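PDB 3TFZ: cyclase from Streptomyces sp. R1128, which probably cyclises and aromatises a poly-beta-ketone intermediate during biosynthesis of the R1128 polyketides. Local coordinates for residues 11-16 and 106-111; 50-55 and 65-70. All blocks are in the same frame, centred on the assembly; numbering follows the deposited sequence.

ZhuI illustrates how one antiparallel sheet can combine a distant closure with a local one. From the N terminus, strand 5-13 leads into helix 17-25; its partner, strand 105-116, arrives only after the chain has built the rest of the sheet, so contact 1 closes a loop of 89 residues. Contact 2, nested inside that loop, closes only nine residues between its segments, as the hairpin of strands 49-58 and 61-72. The sheet runs from outermost strand 5-13 to strand 37-46 at its other end, placing the two contacts on opposite sides of the chain's centre, their centres 22 Å apart. Helix 131-164 follows both, completing the helix-grip fold of the Bet v 1-like superfamily.

Contact 1: residues 11-16 and 106-111; sequences VTVAAP and TQLVLT
The carboxamide of Q107 is the flat group here; the T12 and Q107 side chains cross obliquely, and T12 OG1 lies 3.6 Å from Q107 NE2 and 3.7 Å from Q107 OE1. Q107 reaches this place with CG anti to the backbone N and a bend at chi2 (73°). Its polar ends are engaged mainly by the second subunit: OE1 accepts from R97 of that chain, while NE2 binds E8 of that chain as well as T10 of its own. T12 OG1 meets the same R97 and E8 of the second subunit, so this non-hydrogen-bonded pair presents a polar patch to the dimer interface.

Hydrogen-bonded pairs lie on either side of it. L108 N points almost straight along the C=O axis of V11, at 2.7 Å from V11 O, and V13 N approaches T106 O in the same way at 2.8 Å. On the sheet face of V11, V13, T106 and L108, the V13 CG2 branch lies 3.8 Å from L108 CB, the two side chains running side by side. T106 turns OG1 beside its own backbone N (chi1 -64°), which lets the hydroxyl donate in the carbonyl plane to A15 O, 2.7 Å from T106 OG1. A15 follows an inverse gamma turn centred on A14, so this bond ties strand 105-116 to the chain just ahead of P16, N-cap of helix 17-25.

V13 and T106 pack on V20 of helix 17-25; the pair forms the 5-13 edge of the helix-grip sheet, its V11/L108 face covered by helix 131-164, and strand 89-100 flanks strand 105-116.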
loop_
_atom_site.group_PDB
_atom_site.type_symbol
_atom_site.label_atom_id
_atom_site.label_comp_id
_atom_site.label_asym_id
_atom_site.label_seq_id
_atom_site.Cartn_x
_atom_site.Cartn_y
_atom_site.Cartn_z
ATOM N N VAL A 11 2.669 -3.500 2.437
ATOM C CA VAL A 11 3.946 -3.564 3.200
ATOM C C VAL A 11 4.812 -4.634 2.496
ATOM O O VAL A 11 4.260 -5.518 1.792
ATOM C CB VAL A 11 3.492 -3.904 4.631
ATOM C CG1 VAL A 11 3.368 -5.433 5.077
ATOM C CG2 VAL A 11 3.471 -2.702 5.624
ATOM N N THR A 12 6.149 -4.487 2.595
ATOM C CA THR A 12 7.156 -5.359 2.025
ATOM C C THR A 12 7.582 -6.177 3.194
ATOM O O THR A 12 8.027 -5.602 4.179
ATOM C CB THR A 12 8.346 -4.528 1.463
ATOM O OG1 THR A 12 7.910 -3.807 0.328
ATOM C CG2 THR A 12 9.419 -5.412 0.921
ATOM N N VAL A 13 7.454 -7.509 3.124
ATOM C CA VAL A 13 7.815 -8.429 4.250
ATOM C C VAL A 13 9.195 -9.062 4.014
ATOM O O VAL A 13 9.476 -9.613 2.922
ATOM C CB VAL A 13 6.764 -9.501 4.457
ATOM C CG1 VAL A 13 7.042 -10.416 5.775
ATOM C CG2 VAL A 13 5.345 -8.823 4.597
ATOM N N ALA A 14 10.116 -8.933 4.985
ATOM C CA ALA A 14 11.436 -9.517 4.739
ATOM C C ALA A 14 11.318 -11.030 5.069
ATOM O O ALA A 14 11.895 -11.469 6.041
ATOM C CB ALA A 14 12.534 -8.818 5.610
ATOM N N ALA A 15 10.498 -11.793 4.325
ATOM C CA ALA A 15 10.354 -13.282 4.468
ATOM C C ALA A 15 9.934 -13.817 3.117
ATOM O O ALA A 15 9.267 -13.085 2.344
ATOM C CB ALA A 15 9.268 -13.666 5.528
ATOM N N PRO A 16 10.211 -15.135 2.823
ATOM C CA PRO A 16 9.707 -15.712 1.515
ATOM C C PRO A 16 8.156 -15.822 1.443
ATOM O O PRO A 16 7.493 -15.942 2.469
ATOM C CB PRO A 16 10.363 -17.131 1.477
ATOM C CG PRO A 16 11.587 -17.075 2.616
ATOM C CD PRO A 16 10.881 -16.166 3.654
ATOM N N THR A 106 8.679 -10.376 0.126
ATOM C CA THR A 106 7.335 -10.619 -0.360
ATOM C C THR A 106 6.675 -9.251 -0.315
ATOM O O THR A 106 6.766 -8.550 0.654
ATOM C CB THR A 106 6.613 -11.595 0.622
ATOM O OG1 THR A 106 7.261 -12.826 0.630
ATOM C CG2 THR A 106 5.170 -11.902 0.316
ATOM N N GLN A 107 5.934 -8.889 -1.345
ATOM C CA GLN A 107 5.033 -7.743 -1.251
ATOM C C GLN A 107 3.669 -8.254 -0.687
ATOM O O GLN A 107 3.058 -9.183 -1.241
ATOM C CB GLN A 107 4.820 -7.157 -2.650
ATOM C CG GLN A 107 4.154 -5.747 -2.719
ATOM C CD GLN A 107 5.098 -4.684 -2.286
ATOM O OE1 GLN A 107 6.182 -4.501 -2.839
ATOM N NE2 GLN A 107 4.704 -3.957 -1.264
ATOM N N LEU A 108 3.190 -7.611 0.372
ATOM C CA LEU A 108 1.955 -8.024 1.045
ATOM C C LEU A 108 0.850 -6.927 0.847
ATOM O O LEU A 108 1.022 -5.769 1.198
ATOM C CB LEU A 108 2.192 -8.348 2.574
ATOM C CG LEU A 108 0.915 -8.845 3.291
ATOM C CD1 LEU A 108 0.363 -10.227 2.716
ATOM C CD2 LEU A 108 1.171 -9.037 4.767
ATOM N N VAL A 109 -0.272 -7.342 0.283
ATOM C CA VAL A 109 -1.389 -6.502 0.031
ATOM C C VAL A 109 -2.715 -6.970 0.699
ATOM O O VAL A 109 -3.074 -8.144 0.689
ATOM C CB VAL A 109 -1.611 -6.343 -1.507
ATOM C CG1 VAL A 109 -2.797 -5.339 -1.810
ATOM C CG2 VAL A 109 -0.321 -5.828 -2.159
ATOM N N LEU A 110 -3.441 -5.966 1.216
ATOM C CA LEU A 110 -4.742 -6.132 1.854
ATOM C C LEU A 110 -5.684 -5.030 1.220
ATOM O O LEU A 110 -5.344 -3.867 1.270
ATOM C CB LEU A 110 -4.634 -5.987 3.369
ATOM C CG LEU A 110 -5.960 -6.075 4.119
ATOM C CD1 LEU A 110 -6.686 -7.364 3.806
ATOM C CD2 LEU A 110 -5.719 -5.986 5.617
ATOM N N THR A 111 -6.816 -5.490 0.608
ATOM C CA THR A 111 -7.874 -4.647 0.031
ATOM C C THR A 111 -9.122 -4.748 0.890
ATOM O O THR A 111 -9.324 -5.692 1.684
ATOM C CB THR A 111 -8.251 -4.925 -1.481
ATOM O OG1 THR A 111 -8.968 -6.110 -1.551
ATOM C CG2 THR A 111 -7.040 -5.099 -2.433
#

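Contact 2: residues 50-55 and 65-70; sequences QVVRLH and WTSRRD
A beta hairpin of the helix-grip sheet, strands 49-58 and 61-72, supplies this contact, and one of its faces carries W65 and S67, which bind a CXS molecule probably from the crystallisation liquor and so may mark a pocket. The two strands are antiparallel, with hydrogen-bonded pairs at Q50-R69, V52-S67 and L54-W65; the straight bond from L54 N to W65 O measures 2.8 Å.

Q50 and R69 lie side by side, each with CG beside its own backbone N, and the amide and guanidinium planes are only 16° apart. R69 NE donates to Q50 OE1 at 2.6 Å, nearly along the C=O axis and within the guanidinium plane, while R69 NH2 adds a weak bond to the same oxygen. Q50 NE2 and R69 NH2 also bond to carbonyl oxygens in the last turn of helix 17-25, those of A25 and L24, and R69 NH1 bonds to the hydroxyl of Y30. An alanine in place of R69 would probably loosen the hold of the hairpin on that helix end and leave Q50 OE1 without its main donor.

Across the sheet face, L54 CD1 comes obliquely to the indole, 3.5 Å from W65 NE1, and 3.9 Å from S67 OG. The L54 methyl thus borders two polar groups that hold a sulfonate, consistent with a mixed apolar and polar pocket lining.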
loop_
_atom_site.group_PDB
_atom_site.type_symbol
_atom_site.label_atom_id
_atom_site.label_comp_id
_atom_site.label_asym_id
_atom_site.label_seq_id
_atom_site.Cartn_x
_atom_site.Cartn_y
_atom_site.Cartn_z
ATOM N N GLN A 50 -12.530 -21.513 4.726
ATOM C CA GLN A 50 -12.776 -21.453 6.154
ATOM C C GLN A 50 -13.900 -20.419 6.411
ATOM O O GLN A 50 -13.869 -19.311 5.868
ATOM C CB GLN A 50 -11.559 -20.872 6.893
ATOM C CG GLN A 50 -10.349 -21.767 7.014
ATOM C CD GLN A 50 -9.092 -21.011 7.239
ATOM O OE1 GLN A 50 -9.110 -19.775 7.132
ATOM N NE2 GLN A 50 -7.966 -21.727 7.561
ATOM N N VAL A 51 -14.891 -20.788 7.240
ATOM C CA VAL A 51 -15.815 -19.805 7.757
ATOM C C VAL A 51 -15.470 -19.611 9.229
ATOM O O VAL A 51 -15.365 -20.566 10.042
ATOM C CB VAL A 51 -17.331 -20.185 7.549
ATOM C CG1 VAL A 51 -18.274 -19.058 8.039
ATOM C CG2 VAL A 51 -17.631 -20.507 6.110
ATOM N N VAL A 52 -15.409 -18.351 9.616
ATOM C CA VAL A 52 -14.692 -18.049 10.848
ATOM C C VAL A 52 -15.397 -16.931 11.600
ATOM O O VAL A 52 -15.694 -15.872 11.066
ATOM C CB VAL A 52 -13.099 -17.820 10.553
ATOM C CG1 VAL A 52 -12.757 -16.421 10.607
ATOM C CG2 VAL A 52 -12.261 -18.460 11.532
ATOM N N ARG A 53 -15.653 -17.195 12.863
ATOM C CA ARG A 53 -16.158 -16.193 13.781
ATOM C C ARG A 53 -15.024 -15.434 14.548
ATOM O O ARG A 53 -14.151 -16.040 15.068
ATOM C CB ARG A 53 -17.130 -16.870 14.713
ATOM C CG ARG A 53 -17.547 -16.043 15.838
ATOM C CD ARG A 53 -17.888 -14.753 15.308
ATOM N NE ARG A 53 -18.988 -14.116 16.045
ATOM C CZ ARG A 53 -20.162 -14.676 16.251
ATOM N NH1 ARG A 53 -20.301 -15.949 15.889
ATOM N NH2 ARG A 53 -21.140 -13.990 16.883
ATOM N N LEU A 54 -15.051 -14.095 14.548
ATOM C CA LEU A 54 -13.941 -13.266 15.068
ATOM C C LEU A 54 -14.438 -12.261 16.084
ATOM O O LEU A 54 -15.369 -11.561 15.843
ATOM C CB LEU A 54 -13.221 -12.552 13.912
ATOM C CG LEU A 54 -12.412 -13.442 12.931
ATOM C CD1 LEU A 54 -12.398 -12.985 11.490
ATOM C CD2 LEU A 54 -10.985 -13.574 13.423
ATOM N N HIS A 55 -13.770 -12.166 17.209
ATOM C CA HIS A 55 -13.940 -11.067 18.234
ATOM C C HIS A 55 -12.702 -10.172 18.143
ATOM O O HIS A 55 -11.601 -10.637 18.344
ATOM C CB HIS A 55 -14.164 -11.615 19.708
ATOM C CG HIS A 55 -15.351 -12.523 19.820
ATOM N ND1 HIS A 55 -15.417 -13.748 19.162
ATOM C CD2 HIS A 55 -16.568 -12.330 20.391
ATOM C CE1 HIS A 55 -16.620 -14.271 19.364
ATOM N NE2 HIS A 55 -17.326 -13.448 20.124
ATOM N N TRP A 65 -17.727 -10.385 14.153
ATOM C CA TRP A 65 -18.165 -10.671 12.810
ATOM C C TRP A 65 -17.764 -12.071 12.393
ATOM O O TRP A 65 -16.974 -12.770 13.057
ATOM C CB TRP A 65 -17.677 -9.600 11.771
ATOM C CG TRP A 65 -16.223 -9.477 11.648
ATOM C CD1 TRP A 65 -15.359 -10.376 11.050
ATOM C CD2 TRP A 65 -15.390 -8.421 12.201
ATOM N NE1 TRP A 65 -14.041 -9.940 11.189
ATOM C CE2 TRP A 65 -14.021 -8.760 11.887
ATOM C CE3 TRP A 65 -15.661 -7.232 12.922
ATOM C CZ2 TRP A 65 -12.948 -7.912 12.185
ATOM C CZ3 TRP A 65 -14.574 -6.409 13.276
ATOM C CH2 TRP A 65 -13.236 -6.745 12.898
ATOM N N THR A 66 -18.331 -12.464 11.257
ATOM C CA THR A 66 -18.157 -13.762 10.636
ATOM C C THR A 66 -17.684 -13.568 9.191
ATOM O O THR A 66 -18.362 -12.926 8.466
ATOM C CB THR A 66 -19.516 -14.489 10.624
ATOM O OG1 THR A 66 -19.745 -15.001 11.919
ATOM C CG2 THR A 66 -19.517 -15.661 9.675
ATOM N N SER A 67 -16.550 -14.154 8.795
ATOM C CA SER A 67 -16.201 -14.155 7.378
ATOM C C SER A 67 -15.993 -15.471 6.775
ATOM O O SER A 67 -15.507 -16.436 7.436
ATOM C CB SER A 67 -14.922 -13.361 7.071
ATOM O OG SER A 67 -14.026 -13.777 8.016
ATOM N N ARG A 68 -16.342 -15.494 5.480
ATOM C CA ARG A 68 -16.004 -16.609 4.605
ATOM C C ARG A 68 -14.702 -16.265 3.929
ATOM O O ARG A 68 -14.610 -15.247 3.225
ATOM C CB ARG A 68 -17.081 -16.930 3.619
ATOM C CG ARG A 68 -16.683 -18.161 2.742
ATOM C CD ARG A 68 -17.688 -18.447 1.579
ATOM N NE ARG A 68 -18.720 -19.321 2.150
ATOM C CZ ARG A 68 -18.628 -20.659 2.141
ATOM N NH1 ARG A 68 -17.586 -21.247 1.508
ATOM N NH2 ARG A 68 -19.585 -21.409 2.713
ATOM N N ARG A 69 -13.665 -17.062 4.241
ATOM C CA ARG A 69 -12.310 -16.960 3.573
ATOM C C ARG A 69 -12.137 -18.034 2.534
ATOM O O ARG A 69 -12.265 -19.229 2.866
ATOM C CB ARG A 69 -11.155 -17.058 4.577
ATOM C CG ARG A 69 -11.243 -15.906 5.675
ATOM C CD ARG A 69 -10.616 -16.330 7.018
ATOM N NE ARG A 69 -9.348 -17.169 6.982
ATOM C CZ ARG A 69 -8.105 -16.681 6.894
ATOM N NH1 ARG A 69 -7.905 -15.357 6.826
ATOM N NH2 ARG A 69 -7.061 -17.519 6.887
ATOM N N ASP A 70 -11.889 -17.625 1.289
ATOM C CA ASP A 70 -11.645 -18.565 0.222
ATOM C C ASP A 70 -10.169 -18.547 0.020
ATOM O O ASP A 70 -9.647 -17.532 -0.381
ATOM C CB ASP A 70 -12.405 -18.166 -1.041
ATOM C CG ASP A 70 -13.987 -18.394 -0.880
ATOM O OD1 ASP A 70 -14.402 -19.520 -0.409
ATOM O OD2 ASP A 70 -14.827 -17.462 -1.186
#